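Local coordinates for protein beta-glycosidase (Bacteroides caccae, PDB 6T2R) that hydrolyses glycosidic bonds as a family 16 glycoside hydrolase of a gut bacterium, probably as an endo-acting O-glycanase that initiates mucin breakdown, at residues Asn72-Leu77 with Glu252-Trp257. Residues are numbered along the deposited sequence; the frame is centred on the assembly and turned at random.
Sequences NGLLIL and EMEVDW
L75 and L77 pair with V255 and M253 in antiparallel register, four backbone hydrogen bonds joining the strands; V255 N to L75 O is the shortest at 2.8 Å. The longest, from L77 N to M253 O, measures 3.1 Å. L75, L77, M253 and V255 put apolar side chains on one face. L75 and V255 run together from the sheet, their CB atoms 4.1 Å apart, and F37 touches both. M253 CG sits 3.8 Å from L77 CB; chi1 of 53° tucks it between its own backbone N and carbonyl carbon.

The other face mixes methyls with carboxylates. I76 lies along the E254 stem, its CD1 4.0 Å from E254 CB; I76 CG2 lies 3.6 Å from E252 OE1. L74 reaches across with both methyls: CD1 comes 3.5 Å from E254 OE1, and CD2 is 3.5 Å from D256 CA. E252, E254 and D256 form salt bridges with R71, R115 and R113, and H117 also hydrogen-bonds E254. D256 and W257 form a classic bulge opposite R113. In this beta-sandwich of the family 16 type, the paired strands thus turn an oily face to one side and, to the other, a face where methyls flank acids whose charge is probably offset by the three arginines.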
ATOM      1  N   ASN A  72     -10.999   3.184 -18.664  1.00 46.48           N
ATOM      2  CA  ASN A  72     -12.399   3.263 -18.164  1.00 46.77           C
ATOM      3  C   ASN A  72     -12.399   4.095 -16.869  1.00 38.98           C
ATOM      4  O   ASN A  72     -13.128   3.715 -15.981  1.00 41.07           O
ATOM      5  CB  ASN A  72     -12.924   1.826 -17.932  1.00 44.85           C
ATOM      6  CG  ASN A  72     -14.428   1.699 -17.876  1.00 49.33           C
ATOM      7  OD1 ASN A  72     -15.157   2.665 -18.113  1.00 47.66           O
ATOM      8  ND2 ASN A  72     -14.895   0.497 -17.595  1.00 52.79           N
ATOM      9  N   GLY A  73     -11.506   5.081 -16.729  1.00 38.09           N
ATOM     10  CA  GLY A  73     -11.260   5.833 -15.480  1.00 33.00           C
ATOM     11  C   GLY A  73     -10.684   4.990 -14.340  1.00 33.92           C
ATOM     12  O   GLY A  73     -10.764   5.457 -13.199  1.00 32.46           O
ATOM     13  N   LEU A  74     -10.081   3.827 -14.639  1.00 32.98           N
ATOM     14  CA  LEU A  74      -9.333   2.954 -13.690  1.00 32.56           C
ATOM     15  C   LEU A  74      -7.829   2.982 -13.979  1.00 32.59           C
ATOM     16  O   LEU A  74      -7.409   2.843 -15.164  1.00 33.00           O
ATOM     17  CB  LEU A  74      -9.809   1.507 -13.863  1.00 32.43           C
ATOM     18  CG  LEU A  74     -11.254   1.216 -13.488  1.00 31.88           C
ATOM     19  CD1 LEU A  74     -11.499  -0.273 -13.567  1.00 32.10           C
ATOM     20  CD2 LEU A  74     -11.581   1.752 -12.097  1.00 34.18           C
ATOM     21  N   LEU A  75      -7.014   3.007 -12.930  1.00 30.75           N
ATOM     22  CA  LEU A  75      -5.572   2.716 -13.077  1.00 27.98           C
ATOM     23  C   LEU A  75      -5.370   1.191 -13.153  1.00 26.64           C
ATOM     24  O   LEU A  75      -5.996   0.499 -12.397  1.00 29.02           O
ATOM     25  CB  LEU A  75      -4.800   3.315 -11.895  1.00 32.66           C
ATOM     26  CG  LEU A  75      -3.363   2.789 -11.752  1.00 30.31           C
ATOM     27  CD1 LEU A  75      -2.502   3.364 -12.873  1.00 28.30           C
ATOM     28  CD2 LEU A  75      -2.795   3.126 -10.362  1.00 33.50           C
ATOM     29  N   ILE A  76      -4.508   0.697 -14.042  1.00 24.04           N
ATOM     30  CA  ILE A  76      -4.228  -0.758 -14.233  1.00 27.86           C
ATOM     31  C   ILE A  76      -2.741  -0.952 -14.070  1.00 25.69           C
ATOM     32  O   ILE A  76      -1.983  -0.289 -14.778  1.00 32.81           O
ATOM     33  CB  ILE A  76      -4.651  -1.247 -15.628  1.00 29.67           C
ATOM     34  CG1 ILE A  76      -6.033  -0.723 -15.994  1.00 29.23           C
ATOM     35  CG2 ILE A  76      -4.573  -2.762 -15.705  1.00 30.64           C
ATOM     36  CD1 ILE A  76      -7.103  -1.254 -15.104  1.00 31.14           C
ATOM     37  N   LEU A  77      -2.342  -1.805 -13.156  1.00 26.67           N
ATOM     38  CA  LEU A  77      -0.914  -2.139 -12.959  1.00 25.69           C
ATOM     39  C   LEU A  77      -0.800  -3.623 -13.201  1.00 26.74           C
ATOM     40  O   LEU A  77      -1.706  -4.313 -12.695  1.00 25.90           O
ATOM     41  CB  LEU A  77      -0.528  -1.780 -11.523  1.00 27.46           C
ATOM     42  CG  LEU A  77      -0.560  -0.288 -11.207  1.00 28.47           C
ATOM     43  CD1 LEU A  77      -0.390  -0.057  -9.708  1.00 28.69           C
ATOM     44  CD2 LEU A  77       0.522   0.447 -11.986  1.00 26.29           C
ATOM     45  N   GLU A 252      -3.482  -8.406 -13.679  1.00 29.45           N
ATOM     46  CA  GLU A 252      -3.707  -6.976 -13.361  1.00 30.74           C
ATOM     47  C   GLU A 252      -4.277  -6.799 -11.953  1.00 28.11           C
ATOM     48  O   GLU A 252      -4.843  -7.747 -11.394  1.00 26.82           O
ATOM     49  CB  GLU A 252      -4.749  -6.301 -14.247  1.00 31.02           C
ATOM     50  CG  GLU A 252      -4.899  -6.897 -15.599  1.00 36.29           C
ATOM     51  CD  GLU A 252      -5.856  -6.072 -16.425  1.00 34.75           C
ATOM     52  OE1 GLU A 252      -5.485  -5.726 -17.541  1.00 44.10           O
ATOM     53  OE2 GLU A 252      -6.907  -5.699 -15.903  1.00 30.91           O
ATOM     54  N   MET A 253      -4.066  -5.605 -11.414  1.00 27.26           N
ATOM     55  CA  MET A 253      -4.867  -5.032 -10.309  1.00 31.18           C
ATOM     56  C   MET A 253      -5.429  -3.751 -10.894  1.00 28.60           C
ATOM     57  O   MET A 253      -4.721  -3.117 -11.695  1.00 27.71           O
ATOM     58  CB  MET A 253      -4.057  -4.720  -9.053  1.00 30.35           C
ATOM     59  CG  MET A 253      -2.841  -3.846  -9.296  1.00 35.73           C
ATOM     60  SD  MET A 253      -1.850  -3.516  -7.793  1.00 41.29           S
ATOM     61  CE  MET A 253      -3.179  -3.414  -6.580  1.00 30.91           C
ATOM     62  N   GLU A 254      -6.682  -3.467 -10.585  1.00 29.68           N
ATOM     63  CA  GLU A 254      -7.404  -2.263 -11.067  1.00 30.84           C
ATOM     64  C   GLU A 254      -7.667  -1.379  -9.865  1.00 28.62           C
ATOM     65  O   GLU A 254      -8.206  -1.878  -8.854  1.00 25.00           O
ATOM     66  CB  GLU A 254      -8.737  -2.648 -11.710  1.00 32.15           C
ATOM     67  CG  GLU A 254      -8.650  -3.933 -12.498  1.00 31.69           C
ATOM     68  CD  GLU A 254      -9.984  -4.429 -13.000  1.00 30.13           C
ATOM     69  OE1 GLU A 254     -10.622  -3.680 -13.761  1.00 34.00           O
ATOM     70  OE2 GLU A 254     -10.357  -5.581 -12.636  1.00 32.11           O
ATOM     71  N   VAL A 255      -7.328  -0.111  -9.998  1.00 28.59           N
ATOM     72  CA  VAL A 255      -7.522   0.867  -8.907  1.00 29.86           C
ATOM     73  C   VAL A 255      -8.498   1.943  -9.376  1.00 32.15           C
ATOM     74  O   VAL A 255      -8.172   2.722 -10.301  1.00 31.10           O
ATOM     75  CB  VAL A 255      -6.176   1.441  -8.464  1.00 29.74           C
ATOM     76  CG1 VAL A 255      -6.316   2.252  -7.194  1.00 27.97           C
ATOM     77  CG2 VAL A 255      -5.144   0.330  -8.302  1.00 29.10           C
ATOM     78  N   ASP A 256      -9.636   1.979  -8.695  1.00 32.02           N
ATOM     79  CA  ASP A 256     -10.721   2.964  -8.895  1.00 31.71           C
ATOM     80  C   ASP A 256     -10.298   4.316  -8.324  1.00 28.55           C
ATOM     81  O   ASP A 256     -10.465   5.334  -9.050  1.00 27.65           O
ATOM     82  CB  ASP A 256     -11.997   2.422  -8.260  1.00 33.43           C
ATOM     83  CG  ASP A 256     -13.262   3.163  -8.636  1.00 33.60           C
ATOM     84  OD1 ASP A 256     -13.205   4.015  -9.546  1.00 35.64           O
ATOM     85  OD2 ASP A 256     -14.279   2.884  -7.990  1.00 33.55           O
ATOM     86  N   TRP A 257      -9.808   4.360  -7.070  1.00 29.38           N
ATOM     87  CA  TRP A 257      -9.453   5.658  -6.421  1.00 28.14           C
ATOM     88  C   TRP A 257      -8.613   5.483  -5.155  1.00 25.56           C
ATOM     89  O   TRP A 257      -8.570   4.387  -4.564  1.00 23.30           O
ATOM     90  CB  TRP A 257     -10.686   6.556  -6.110  1.00 28.26           C
ATOM     91  CG  TRP A 257     -11.852   5.898  -5.415  1.00 30.05           C
ATOM     92  CD1 TRP A 257     -13.061   5.592  -5.989  1.00 32.28           C
ATOM     93  CD2 TRP A 257     -11.983   5.508  -4.026  1.00 30.27           C
ATOM     94  NE1 TRP A 257     -13.892   5.001  -5.075  1.00 30.02           N
ATOM     95  CE2 TRP A 257     -13.273   4.955  -3.863  1.00 28.63           C
ATOM     96  CE3 TRP A 257     -11.134   5.535  -2.911  1.00 29.09           C
ATOM     97  CZ2 TRP A 257     -13.728   4.444  -2.648  1.00 30.93           C
ATOM     98  CZ3 TRP A 257     -11.575   5.013  -1.712  1.00 30.67           C
ATOM     99  CH2 TRP A 257     -12.864   4.509  -1.572  1.00 29.31           C
TER